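Local coordinates for phosphotriesterase family protein (PDB 3PNZ) that is a zinc-binding lactonase of the phosphotriesterase family, with an amidohydrolase fold, that probably hydrolyses phosphorylated sugar lactones, at residues T6-I11 against Q80-T85; I25-A30 against D65-D70; K294-F299 against K316-N321. All coordinates share one frame; numbering follows the deposited sequence.

Contact 1: T6-I11 against Q80-T85; sequences TFYGDI and QISKET
Tyr8 reaches from the N-terminal hairpin to the side of helix 75-85, where its ring and hydroxyl meet Ser82 and Lys83. Ser82 OG lies at the rim of the tyrosine ring, close to the ring plane, 3.7 Å from Tyr8 CD2, and Ser82 CB sits 4.0 Å from Tyr8 CE2. Further out, Tyr8 OH rests against the aliphatic part of Lys83, with Lys83 CB and Lys83 CE both 3.8 Å away; the same hydroxyl makes a weak hydrogen bond to Ala79 O. The lysine can offer both carbons because its chain is bent: CG leaves anti to the backbone N (chi1 174°), and bends at chi2 and chi3 (64°) bring CE back beside the phenol.

The hydrogen bonds lie within each segment or lead to residues outside the pair. A type I turn from Thr6 to Gly9 presents Tyr8, and Gly9 O takes two donors there, Thr6 N at 3.0 Å and Thr6 OG1 at 2.7 Å, the hydroxyl lying in the carbonyl plane on a lone pair. On the helix, Gln80 NE2 binds Glu84 OE2 at 3.1 Å, while Ser82 OG has its polar partner in Ile87 O.

The contact thus joins the two-stranded hairpin 4-6/9-11 to the outer layer of the barrel. Tyr148 packs edge-to-face on Tyr8, Phe7 packs on Val75, Val78 and Ala79 of the same helix, and Ser82 also touches Ile89 of strand 88-92.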
ATOM      1  N   THR A   6       6.204  12.659   2.033  1.00 21.42           N
ATOM      2  CA  THR A   6       5.746  12.149   3.325  1.00 21.59           C
ATOM      3  C   THR A   6       4.809  13.163   3.978  1.00 21.87           C
ATOM      4  O   THR A   6       4.695  14.296   3.526  1.00 22.04           O
ATOM      5  CB  THR A   6       6.914  11.858   4.295  1.00 20.82           C
ATOM      6  OG1 THR A   6       7.441  13.087   4.804  1.00 21.38           O
ATOM      7  CG2 THR A   6       8.029  11.042   3.619  1.00 21.61           C
ATOM      8  N   PHE A   7       4.133  12.746   5.044  1.00 19.84           N
ATOM      9  CA  PHE A   7       3.220  13.623   5.763  1.00 22.74           C
ATOM     10  C   PHE A   7       3.903  14.916   6.201  1.00 23.77           C
ATOM     11  O   PHE A   7       3.268  15.967   6.233  1.00 25.88           O
ATOM     12  CB  PHE A   7       2.655  12.917   6.996  1.00 25.61           C
ATOM     13  CG  PHE A   7       1.415  12.105   6.723  1.00 23.89           C
ATOM     14  CD1 PHE A   7       1.087  11.721   5.433  1.00 25.04           C
ATOM     15  CD2 PHE A   7       0.574  11.740   7.763  1.00 25.74           C
ATOM     16  CE1 PHE A   7      -0.061  10.977   5.187  1.00 28.03           C
ATOM     17  CE2 PHE A   7      -0.568  10.990   7.528  1.00 25.78           C
ATOM     18  CZ  PHE A   7      -0.884  10.608   6.241  1.00 27.82           C
ATOM     19  N   TYR A   8       5.183  14.833   6.546  1.00 21.34           N
ATOM     20  CA  TYR A   8       5.893  16.008   7.063  1.00 23.25           C
ATOM     21  C   TYR A   8       6.948  16.574   6.114  1.00 26.81           C
ATOM     22  O   TYR A   8       7.904  17.223   6.550  1.00 31.66           O
ATOM     23  CB  TYR A   8       6.486  15.726   8.445  1.00 25.15           C
ATOM     24  CG  TYR A   8       5.440  15.797   9.529  1.00 27.98           C
ATOM     25  CD1 TYR A   8       5.003  17.025  10.013  1.00 28.02           C
ATOM     26  CD2 TYR A   8       4.869  14.642  10.053  1.00 27.22           C
ATOM     27  CE1 TYR A   8       4.034  17.104  10.991  1.00 32.16           C
ATOM     28  CE2 TYR A   8       3.897  14.712  11.040  1.00 26.62           C
ATOM     29  CZ  TYR A   8       3.487  15.947  11.505  1.00 33.07           C
ATOM     30  OH  TYR A   8       2.522  16.035  12.483  1.00 34.92           O
ATOM     31  N   GLY A   9       6.763  16.354   4.817  1.00 25.08           N
ATOM     32  CA  GLY A   9       7.603  17.001   3.822  1.00 23.53           C
ATOM     33  C   GLY A   9       8.104  16.079   2.725  1.00 26.71           C
ATOM     34  O   GLY A   9       8.018  14.846   2.832  1.00 22.88           O
ATOM     35  N   ASP A  10       8.627  16.682   1.661  1.00 22.18           N
ATOM     36  CA  ASP A  10       9.240  15.923   0.581  1.00 21.02           C
ATOM     37  C   ASP A  10      10.703  15.673   0.925  1.00 25.27           C
ATOM     38  O   ASP A  10      11.439  16.605   1.260  1.00 23.52           O
ATOM     39  CB  ASP A  10       9.103  16.672  -0.747  1.00 21.64           C
ATOM     40  CG  ASP A  10       7.650  16.927  -1.129  1.00 25.84           C
ATOM     41  OD1 ASP A  10       6.752  16.199  -0.638  1.00 23.77           O
ATOM     42  OD2 ASP A  10       7.395  17.858  -1.920  1.00 24.85           O
ATOM     43  N   ILE A  11      11.118  14.413   0.863  1.00 20.49           N
ATOM     44  CA  ILE A  11      12.445  14.016   1.304  1.00 19.24           C
ATOM     45  C   ILE A  11      13.246  13.410   0.161  1.00 22.77           C
ATOM     46  O   ILE A  11      12.677  12.996  -0.851  1.00 24.14           O
ATOM     47  CB  ILE A  11      12.377  13.012   2.486  1.00 20.96           C
ATOM     48  CG1 ILE A  11      11.760  11.676   2.043  1.00 20.03           C
ATOM     49  CG2 ILE A  11      11.592  13.608   3.637  1.00 23.66           C
ATOM     50  CD1 ILE A  11      11.802  10.605   3.139  1.00 20.78           C
ATOM     51  N   GLN A  80      -0.057  12.425  13.946  1.00 24.83           N
ATOM     52  CA  GLN A  80       0.401  12.560  15.326  1.00 26.65           C
ATOM     53  C   GLN A  80       1.366  11.436  15.706  1.00 25.10           C
ATOM     54  O   GLN A  80       2.364  11.666  16.384  1.00 26.13           O
ATOM     55  CB  GLN A  80      -0.785  12.613  16.295  1.00 24.88           C
ATOM     56  CG  GLN A  80      -0.376  12.910  17.727  1.00 26.95           C
ATOM     57  CD  GLN A  80       0.238  14.294  17.875  1.00 33.61           C
ATOM     58  OE1 GLN A  80      -0.111  15.221  17.141  1.00 33.18           O
ATOM     59  NE2 GLN A  80       1.161  14.436  18.821  1.00 31.67           N
ATOM     60  N   ILE A  81       1.080  10.219  15.248  1.00 24.38           N
ATOM     61  CA  ILE A  81       1.973   9.092  15.493  1.00 21.19           C
ATOM     62  C   ILE A  81       3.337   9.317  14.846  1.00 21.35           C
ATOM     63  O   ILE A  81       4.377   9.071  15.459  1.00 24.97           O
ATOM     64  CB  ILE A  81       1.356   7.772  14.971  1.00 21.58           C
ATOM     65  CG1 ILE A  81       0.087   7.438  15.769  1.00 22.35           C
ATOM     66  CG2 ILE A  81       2.360   6.635  15.072  1.00 26.08           C
ATOM     67  CD1 ILE A  81      -0.677   6.208  15.268  1.00 21.76           C
ATOM     68  N   SER A  82       3.323   9.783  13.599  1.00 22.72           N
ATOM     69  CA  SER A  82       4.553  10.118  12.892  1.00 22.46           C
ATOM     70  C   SER A  82       5.373  11.118  13.706  1.00 23.73           C
ATOM     71  O   SER A  82       6.562  10.912  13.955  1.00 24.23           O
ATOM     72  CB  SER A  82       4.234  10.715  11.523  1.00 21.13           C
ATOM     73  OG  SER A  82       5.423  11.014  10.811  1.00 25.05           O
ATOM     74  N   LYS A  83       4.723  12.196  14.123  1.00 25.89           N
ATOM     75  CA  LYS A  83       5.392  13.216  14.927  1.00 25.90           C
ATOM     76  C   LYS A  83       6.030  12.642  16.193  1.00 27.71           C
ATOM     77  O   LYS A  83       7.193  12.919  16.490  1.00 29.61           O
ATOM     78  CB  LYS A  83       4.415  14.332  15.293  1.00 27.72           C
ATOM     79  CG  LYS A  83       5.005  15.361  16.247  1.00 35.14           C
ATOM     80  CD  LYS A  83       4.478  16.755  15.958  1.00 40.61           C
ATOM     81  CE  LYS A  83       2.984  16.856  16.193  1.00 40.24           C
ATOM     82  NZ  LYS A  83       2.541  18.283  16.145  1.00 48.45           N
ATOM     83  N   GLU A  84       5.274  11.836  16.933  1.00 24.82           N
ATOM     84  CA  GLU A  84       5.748  11.307  18.214  1.00 27.17           C
ATOM     85  C   GLU A  84       6.817  10.218  18.098  1.00 28.87           C
ATOM     86  O   GLU A  84       7.709  10.132  18.938  1.00 28.43           O
ATOM     87  CB  GLU A  84       4.578  10.824  19.082  1.00 27.32           C
ATOM     88  CG  GLU A  84       3.602  11.919  19.496  1.00 29.04           C
ATOM     89  CD  GLU A  84       2.593  11.444  20.525  1.00 25.09           C
ATOM     90  OE1 GLU A  84       2.974  10.638  21.400  1.00 31.40           O
ATOM     91  OE2 GLU A  84       1.421  11.873  20.458  1.00 29.23           O
ATOM     92  N   THR A  85       6.742   9.388  17.060  1.00 25.49           N
ATOM     93  CA  THR A  85       7.683   8.282  16.926  1.00 22.24           C
ATOM     94  C   THR A  85       8.884   8.606  16.050  1.00 23.44           C
ATOM     95  O   THR A  85       9.917   7.943  16.136  1.00 26.51           O
ATOM     96  CB  THR A  85       7.009   7.050  16.296  1.00 23.36           C
ATOM     97  OG1 THR A  85       6.587   7.377  14.966  1.00 22.61           O
ATOM     98  CG2 THR A  85       5.812   6.609  17.122  1.00 24.17           C
TER

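Contact 2: I25-A30 against D65-D70; sequences IVCVPA and DATAVD
Two loops that leave the ends of neighbouring parallel barrel strands, 19-23 and 62-65, run side by side here, close to the zinc site of the amidohydrolase fold. Their direct contacts are few. Ile25 CD1 lies 3.8 Å from Asp65 OD2, the isoleucine crossing the carboxylate at a slant, and Cys27 CB meets the methyl Thr67 CG2, also at 3.8 Å.

Water fills the role of polar link. A buried molecule accepts from Ile25 N at 2.9 Å and donates to Asp65 OD2 at 2.7 Å and to Thr67 OG1 at 2.9 Å, so it ties both loops together. The other carboxylate oxygen, Asp65 OD1, closes an Asx turn by accepting from Thr67 N, and its syn lone pair takes the short bond from Thr67 OG1 at 2.6 Å. With OG1 beside its own backbone N (chi1 -51°), Thr67 leaves its methyl for Cys27.

The hydroxyl also bonds His24 ND1, a second-shell link to a zinc ligand, while Ala66 O receives NZ of the carboxylated lysine at position 154. Around Ile25 pack Val78 and Ile81 of helix 75-85, Val52 of helix 45-57 and Ile89 of strand 88-92.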
ATOM      1  N   ILE A  25      -2.468   1.805   9.735  1.00 20.58           N
ATOM      2  CA  ILE A  25      -2.018   2.255  11.049  1.00 20.42           C
ATOM      3  C   ILE A  25      -3.184   2.637  11.955  1.00 22.12           C
ATOM      4  O   ILE A  25      -3.365   2.063  13.035  1.00 23.56           O
ATOM      5  CB  ILE A  25      -1.043   3.441  10.919  1.00 22.17           C
ATOM      6  CG1 ILE A  25       0.123   3.058  10.012  1.00 21.77           C
ATOM      7  CG2 ILE A  25      -0.524   3.851  12.296  1.00 21.67           C
ATOM      8  CD1 ILE A  25       1.026   4.240   9.639  1.00 21.85           C
ATOM      9  N   VAL A  26      -3.978   3.600  11.513  1.00 23.02           N
ATOM     10  CA  VAL A  26      -5.219   3.946  12.197  1.00 22.66           C
ATOM     11  C   VAL A  26      -6.299   4.108  11.144  1.00 24.35           C
ATOM     12  O   VAL A  26      -6.199   4.973  10.267  1.00 25.54           O
ATOM     13  CB  VAL A  26      -5.094   5.272  12.996  1.00 22.17           C
ATOM     14  CG1 VAL A  26      -6.376   5.541  13.786  1.00 23.20           C
ATOM     15  CG2 VAL A  26      -3.897   5.219  13.929  1.00 23.11           C
ATOM     16  N   CYS A  27      -7.329   3.273  11.211  1.00 23.31           N
ATOM     17  CA  CYS A  27      -8.375   3.326  10.203  1.00 23.83           C
ATOM     18  C   CYS A  27      -9.656   2.678  10.696  1.00 26.37           C
ATOM     19  O   CYS A  27      -9.623   1.712  11.459  1.00 25.91           O
ATOM     20  CB  CYS A  27      -7.909   2.672   8.896  1.00 23.76           C
ATOM     21  SG  CYS A  27      -7.247   0.997   9.089  1.00 28.55           S
ATOM     22  N   VAL A  28     -10.783   3.218  10.247  1.00 23.33           N
ATOM     23  CA  VAL A  28     -12.096   2.720  10.641  1.00 24.18           C
ATOM     24  C   VAL A  28     -12.975   2.601   9.393  1.00 24.41           C
ATOM     25  O   VAL A  28     -13.865   3.418   9.165  1.00 25.41           O
ATOM     26  CB  VAL A  28     -12.752   3.656  11.679  1.00 26.06           C
ATOM     27  CG1 VAL A  28     -14.035   3.026  12.248  1.00 26.51           C
ATOM     28  CG2 VAL A  28     -11.774   3.975  12.791  1.00 27.04           C
ATOM     29  N   PRO A  29     -12.705   1.582   8.561  1.00 21.55           N
ATOM     30  CA  PRO A  29     -13.398   1.366   7.285  1.00 21.98           C
ATOM     31  C   PRO A  29     -14.914   1.350   7.469  1.00 26.68           C
ATOM     32  O   PRO A  29     -15.408   0.556   8.264  1.00 25.55           O
ATOM     33  CB  PRO A  29     -12.930  -0.031   6.856  1.00 26.17           C
ATOM     34  CG  PRO A  29     -11.690  -0.295   7.609  1.00 29.55           C
ATOM     35  CD  PRO A  29     -11.685   0.558   8.843  1.00 22.87           C
ATOM     36  N   ALA A  30     -15.634   2.209   6.756  1.00 24.89           N
ATOM     37  CA  ALA A  30     -17.081   2.306   6.933  1.00 27.90           C
ATOM     38  C   ALA A  30     -17.759   0.965   6.696  1.00 30.20           C
ATOM     39  O   ALA A  30     -18.580   0.520   7.495  1.00 30.83           O
ATOM     40  CB  ALA A  30     -17.661   3.356   6.002  1.00 26.15           C
ATOM     41  N   ASP A  65       1.590   3.951   4.237  1.00 18.13           N
ATOM     42  CA  ASP A  65       0.246   3.714   4.749  1.00 20.54           C
ATOM     43  C   ASP A  65      -0.725   3.668   3.585  1.00 19.50           C
ATOM     44  O   ASP A  65      -1.001   4.684   2.960  1.00 19.24           O
ATOM     45  CB  ASP A  65      -0.134   4.844   5.703  1.00 19.65           C
ATOM     46  CG  ASP A  65      -1.513   4.665   6.309  1.00 24.10           C
ATOM     47  OD1 ASP A  65      -2.317   3.862   5.779  1.00 23.14           O
ATOM     48  OD2 ASP A  65      -1.794   5.336   7.321  1.00 24.38           O
ATOM     49  N   ALA A  66      -1.251   2.481   3.296  1.00 18.92           N
ATOM     50  CA  ALA A  66      -2.029   2.278   2.085  1.00 20.87           C
ATOM     51  C   ALA A  66      -3.521   2.566   2.266  1.00 19.26           C
ATOM     52  O   ALA A  66      -4.324   2.269   1.384  1.00 20.31           O
ATOM     53  CB  ALA A  66      -1.817   0.849   1.565  1.00 19.16           C
ATOM     54  N   THR A  67      -3.882   3.170   3.394  1.00 17.16           N
ATOM     55  CA  THR A  67      -5.284   3.462   3.686  1.00 18.46           C
ATOM     56  C   THR A  67      -5.831   4.505   2.719  1.00 22.76           C
ATOM     57  O   THR A  67      -5.364   5.653   2.698  1.00 20.94           O
ATOM     58  CB  THR A  67      -5.463   3.967   5.136  1.00 19.46           C
ATOM     59  OG1 THR A  67      -4.815   3.064   6.045  1.00 22.60           O
ATOM     60  CG2 THR A  67      -6.941   4.098   5.488  1.00 20.12           C
ATOM     61  N   ALA A  68      -6.824   4.101   1.930  1.00 20.38           N
ATOM     62  CA  ALA A  68      -7.425   4.961   0.910  1.00 21.24           C
ATOM     63  C   ALA A  68      -8.742   5.560   1.408  1.00 20.70           C
ATOM     64  O   ALA A  68      -9.165   5.274   2.522  1.00 21.61           O
ATOM     65  CB  ALA A  68      -7.645   4.176  -0.382  1.00 23.32           C
ATOM     66  N   VAL A  69      -9.404   6.366   0.577  1.00 21.36           N
ATOM     67  CA  VAL A  69     -10.549   7.153   1.050  1.00 23.41           C
ATOM     68  C   VAL A  69     -11.740   6.287   1.467  1.00 21.84           C
ATOM     69  O   VAL A  69     -12.519   6.674   2.342  1.00 22.35           O
ATOM     70  CB  VAL A  69     -11.002   8.204   0.009  1.00 22.76           C
ATOM     71  CG1 VAL A  69     -11.754   7.543  -1.146  1.00 23.68           C
ATOM     72  CG2 VAL A  69     -11.863   9.267   0.675  1.00 23.43           C
ATOM     73  N   ASP A  70     -11.863   5.114   0.848  1.00 21.13           N
ATOM     74  CA  ASP A  70     -12.945   4.177   1.159  1.00 21.89           C
ATOM     75  C   ASP A  70     -12.648   3.290   2.380  1.00 23.40           C
ATOM     76  O   ASP A  70     -13.460   2.443   2.757  1.00 25.34           O
ATOM     77  CB  ASP A  70     -13.279   3.320  -0.076  1.00 24.51           C
ATOM     78  CG  ASP A  70     -12.041   2.689  -0.721  1.00 25.86           C
ATOM     79  OD1 ASP A  70     -10.903   3.001  -0.311  1.00 24.73           O
ATOM     80  OD2 ASP A  70     -12.207   1.861  -1.645  1.00 29.48           O
TER
HETATM   81  O   HOH W   1      -3.845   4.058   8.558  1.00 24.01           O
HETATM   82  O   HOH W   2     -14.707   4.543   5.231  1.00 28.25           O

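Contact 3: K294-F299 against K316-N321; sequences KWVPRF and KFFVDN
Different first torsions aim the two sets of aromatic rings at one another. Trp295 and Phe299, one helical turn apart, both carry CG anti to the backbone N (chi1 -171° for Trp295), whereas Phe317 and Phe318 place CG beside it, anti to the carbonyl carbon. Phe318 then slots in next to Trp295 and Val296: Trp295 CZ3 lies in plane at the edge of the Phe318 ring, 3.9 Å from Phe318 CZ, and Val296 CG2 touches Phe318 CE2 at the same distance. Phe299 approaches the rim of Phe317, with Phe299 CZ 3.5 Å from Phe317 CE2; their planes are inclined at 59° and their centroids lie 5.5 Å apart. Along the first helix, Phe299 CB sits over one face of the indole, 3.8 Å above its plane.

These long side chains span a wide gap, for the axes of segments 294-299 and 316-321 come to 13.0 Å and lie at 102°. A wider pi-type turn at 316-320 marks the second helix, where Phe317 also packs on Ile255 and on strand 267-269, and Phe318 stacks on Phe18.

Between the two segments the contact is wholly apolar, and Trp295 NE1 turns to Glu248 in a weak hydrogen bond. Fit of shape and dispersion between mostly buried groups, rather than directed bonds, therefore hold the pair.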
ATOM      1  N   LYS A 294      11.850 -10.726  13.145  1.00 21.75           N
ATOM      2  CA  LYS A 294      11.843 -12.172  12.955  1.00 22.05           C
ATOM      3  C   LYS A 294      11.956 -12.630  11.497  1.00 23.27           C
ATOM      4  O   LYS A 294      12.682 -13.587  11.192  1.00 21.82           O
ATOM      5  CB  LYS A 294      10.580 -12.762  13.594  1.00 24.79           C
ATOM      6  CG  LYS A 294      10.469 -12.491  15.092  1.00 26.34           C
ATOM      7  CD  LYS A 294       9.181 -13.076  15.664  1.00 28.68           C
ATOM      8  CE  LYS A 294       9.044 -12.791  17.156  1.00 32.79           C
ATOM      9  NZ  LYS A 294       7.710 -13.212  17.685  1.00 35.70           N
ATOM     10  N   TRP A 295      11.241 -11.971  10.588  1.00 19.85           N
ATOM     11  CA  TRP A 295      11.268 -12.415   9.195  1.00 20.99           C
ATOM     12  C   TRP A 295      12.617 -12.169   8.533  1.00 19.56           C
ATOM     13  O   TRP A 295      13.141 -13.027   7.824  1.00 20.46           O
ATOM     14  CB  TRP A 295      10.149 -11.766   8.379  1.00 18.19           C
ATOM     15  CG  TRP A 295      10.000 -12.337   6.989  1.00 18.94           C
ATOM     16  CD1 TRP A 295       9.240 -13.423   6.624  1.00 20.86           C
ATOM     17  CD2 TRP A 295      10.599 -11.845   5.779  1.00 18.06           C
ATOM     18  NE1 TRP A 295       9.340 -13.636   5.268  1.00 20.30           N
ATOM     19  CE2 TRP A 295      10.164 -12.681   4.726  1.00 20.17           C
ATOM     20  CE3 TRP A 295      11.455 -10.777   5.481  1.00 17.47           C
ATOM     21  CZ2 TRP A 295      10.560 -12.487   3.406  1.00 18.74           C
ATOM     22  CZ3 TRP A 295      11.850 -10.587   4.159  1.00 19.69           C
ATOM     23  CH2 TRP A 295      11.398 -11.433   3.139  1.00 20.05           C
ATOM     24  N   VAL A 296      13.182 -10.992   8.771  1.00 20.82           N
ATOM     25  CA  VAL A 296      14.455 -10.631   8.155  1.00 21.32           C
ATOM     26  C   VAL A 296      15.571 -11.642   8.473  1.00 19.72           C
ATOM     27  O   VAL A 296      16.215 -12.156   7.565  1.00 20.62           O
ATOM     28  CB  VAL A 296      14.853  -9.175   8.501  1.00 23.37           C
ATOM     29  CG1 VAL A 296      16.334  -8.939   8.225  1.00 24.45           C
ATOM     30  CG2 VAL A 296      13.991  -8.204   7.708  1.00 22.56           C
ATOM     31  N   PRO A 297      15.797 -11.943   9.761  1.00 22.47           N
ATOM     32  CA  PRO A 297      16.848 -12.919  10.067  1.00 25.59           C
ATOM     33  C   PRO A 297      16.586 -14.284   9.436  1.00 22.80           C
ATOM     34  O   PRO A 297      17.519 -14.944   8.987  1.00 22.22           O
ATOM     35  CB  PRO A 297      16.813 -13.009  11.597  1.00 25.36           C
ATOM     36  CG  PRO A 297      16.232 -11.716  12.041  1.00 30.41           C
ATOM     37  CD  PRO A 297      15.234 -11.332  10.978  1.00 23.43           C
ATOM     38  N   ARG A 298      15.328 -14.706   9.388  1.00 20.76           N
ATOM     39  CA  ARG A 298      15.028 -15.993   8.766  1.00 21.62           C
ATOM     40  C   ARG A 298      15.274 -15.947   7.268  1.00 21.33           C
ATOM     41  O   ARG A 298      15.874 -16.863   6.701  1.00 22.08           O
ATOM     42  CB  ARG A 298      13.594 -16.431   9.040  1.00 20.85           C
ATOM     43  CG  ARG A 298      13.292 -17.764   8.368  1.00 24.80           C
ATOM     44  CD  ARG A 298      11.893 -17.828   7.858  1.00 26.97           C
ATOM     45  NE  ARG A 298      11.765 -18.798   6.775  1.00 24.20           N
ATOM     46  CZ  ARG A 298      10.805 -19.709   6.705  1.00 19.82           C
ATOM     47  NH1 ARG A 298      10.755 -20.543   5.670  1.00 19.57           N
ATOM     48  NH2 ARG A 298       9.903 -19.786   7.676  1.00 21.24           N
ATOM     49  N   PHE A 299      14.810 -14.881   6.618  1.00 20.18           N
ATOM     50  CA  PHE A 299      15.021 -14.758   5.183  1.00 20.82           C
ATOM     51  C   PHE A 299      16.504 -14.751   4.829  1.00 24.13           C
ATOM     52  O   PHE A 299      16.933 -15.423   3.890  1.00 22.33           O
ATOM     53  CB  PHE A 299      14.357 -13.509   4.602  1.00 19.79           C
ATOM     54  CG  PHE A 299      14.642 -13.331   3.142  1.00 21.69           C
ATOM     55  CD1 PHE A 299      13.891 -14.009   2.194  1.00 20.11           C
ATOM     56  CD2 PHE A 299      15.706 -12.548   2.717  1.00 22.65           C
ATOM     57  CE1 PHE A 299      14.172 -13.875   0.839  1.00 21.63           C
ATOM     58  CE2 PHE A 299      15.989 -12.418   1.369  1.00 25.35           C
ATOM     59  CZ  PHE A 299      15.223 -13.080   0.433  1.00 21.16           C
ATOM     60  N   LYS A 316      17.906  -4.483  -0.594  1.00 18.84           N
ATOM     61  CA  LYS A 316      17.086  -4.117  -1.743  1.00 20.15           C
ATOM     62  C   LYS A 316      15.600  -4.064  -1.397  1.00 19.40           C
ATOM     63  O   LYS A 316      14.943  -3.069  -1.694  1.00 17.50           O
ATOM     64  CB  LYS A 316      17.344  -5.045  -2.932  1.00 19.68           C
ATOM     65  CG  LYS A 316      18.759  -4.896  -3.471  1.00 25.25           C
ATOM     66  CD  LYS A 316      18.957  -5.572  -4.796  1.00 27.09           C
ATOM     67  CE  LYS A 316      20.207  -5.009  -5.485  1.00 26.88           C
ATOM     68  NZ  LYS A 316      20.356  -5.571  -6.840  1.00 30.26           N
ATOM     69  N   PHE A 317      15.071  -5.108  -0.755  1.00 18.71           N
ATOM     70  CA  PHE A 317      13.627  -5.159  -0.520  1.00 19.67           C
ATOM     71  C   PHE A 317      13.129  -4.013   0.366  1.00 18.89           C
ATOM     72  O   PHE A 317      12.029  -3.500   0.155  1.00 17.22           O
ATOM     73  CB  PHE A 317      13.182  -6.497   0.101  1.00 15.26           C
ATOM     74  CG  PHE A 317      13.569  -7.709  -0.702  1.00 17.52           C
ATOM     75  CD1 PHE A 317      13.958  -7.591  -2.029  1.00 19.09           C
ATOM     76  CD2 PHE A 317      13.549  -8.968  -0.122  1.00 20.06           C
ATOM     77  CE1 PHE A 317      14.320  -8.708  -2.761  1.00 20.08           C
ATOM     78  CE2 PHE A 317      13.903 -10.092  -0.854  1.00 18.03           C
ATOM     79  CZ  PHE A 317      14.291  -9.962  -2.168  1.00 18.47           C
ATOM     80  N   PHE A 318      13.921  -3.628   1.366  1.00 17.20           N
ATOM     81  CA  PHE A 318      13.451  -2.652   2.351  1.00 17.70           C
ATOM     82  C   PHE A 318      14.079  -1.274   2.231  1.00 19.24           C
ATOM     83  O   PHE A 318      13.604  -0.333   2.866  1.00 18.44           O
ATOM     84  CB  PHE A 318      13.656  -3.173   3.777  1.00 18.06           C
ATOM     85  CG  PHE A 318      12.897  -4.435   4.071  1.00 18.84           C
ATOM     86  CD1 PHE A 318      11.555  -4.381   4.422  1.00 19.48           C
ATOM     87  CD2 PHE A 318      13.519  -5.668   3.984  1.00 20.61           C
ATOM     88  CE1 PHE A 318      10.842  -5.540   4.697  1.00 18.83           C
ATOM     89  CE2 PHE A 318      12.809  -6.830   4.250  1.00 18.78           C
ATOM     90  CZ  PHE A 318      11.471  -6.760   4.603  1.00 18.51           C
ATOM     91  N   VAL A 319      15.146  -1.151   1.448  1.00 17.27           N
ATOM     92  CA  VAL A 319      15.792   0.155   1.294  1.00 18.33           C
ATOM     93  C   VAL A 319      15.876   0.604  -0.162  1.00 15.41           C
ATOM     94  O   VAL A 319      15.230   1.571  -0.542  1.00 19.66           O
ATOM     95  CB  VAL A 319      17.203   0.196   1.921  1.00 20.30           C
ATOM     96  CG1 VAL A 319      17.804   1.597   1.750  1.00 20.57           C
ATOM     97  CG2 VAL A 319      17.153  -0.195   3.388  1.00 21.18           C
ATOM     98  N   ASP A 320      16.658  -0.096  -0.976  1.00 18.81           N
ATOM     99  CA  ASP A 320      16.899   0.355  -2.349  1.00 20.20           C
ATOM    100  C   ASP A 320      15.626   0.381  -3.197  1.00 20.99           C
ATOM    101  O   ASP A 320      15.351   1.365  -3.874  1.00 17.94           O
ATOM    102  CB  ASP A 320      17.958  -0.507  -3.037  1.00 21.04           C
ATOM    103  CG  ASP A 320      19.304  -0.459  -2.332  1.00 28.34           C
ATOM    104  OD1 ASP A 320      19.533   0.476  -1.544  1.00 31.02           O
ATOM    105  OD2 ASP A 320      20.129  -1.364  -2.565  1.00 35.24           O
ATOM    106  N   ASN A 321      14.844  -0.696  -3.139  1.00 19.14           N
ATOM    107  CA  ASN A 321      13.650  -0.801  -3.978  1.00 17.25           C
ATOM    108  C   ASN A 321      12.557   0.219  -3.622  1.00 16.28           C
ATOM    109  O   ASN A 321      12.013   0.877  -4.510  1.00 18.00           O
ATOM    110  CB  ASN A 321      13.116  -2.254  -4.012  1.00 16.13           C
ATOM    111  CG  ASN A 321      14.123  -3.234  -4.616  1.00 19.89           C
ATOM    112  OD1 ASN A 321      15.182  -2.832  -5.119  1.00 18.34           O
ATOM    113  ND2 ASN A 321      13.790  -4.523  -4.595  1.00 17.38           N
TER

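In the fold
Contacts 1 and 2 belong to one region of the barrel. Helix 75-85, which carries one side of contact 1 through Ser82 and Lys83, also packs on contact 2, where its Ile81 CD1 meets Val26 CG2 at 3.6 Å. Contact 3, on the opposite side of the chain's centre from contact 2, joins the last two helices and touches neither of the others. Chemistry follows place. At the partly exposed periphery, contact 1 relies on one tyrosine and the aliphatic carbons of a lysine. Contact 2, deepest and nearest the metal, is organised by buried water and a carboxylate. Contact 3 is buried too, yet its centre is 25 Å from that of contact 2, and it packs aromatic rings and a valine methyl.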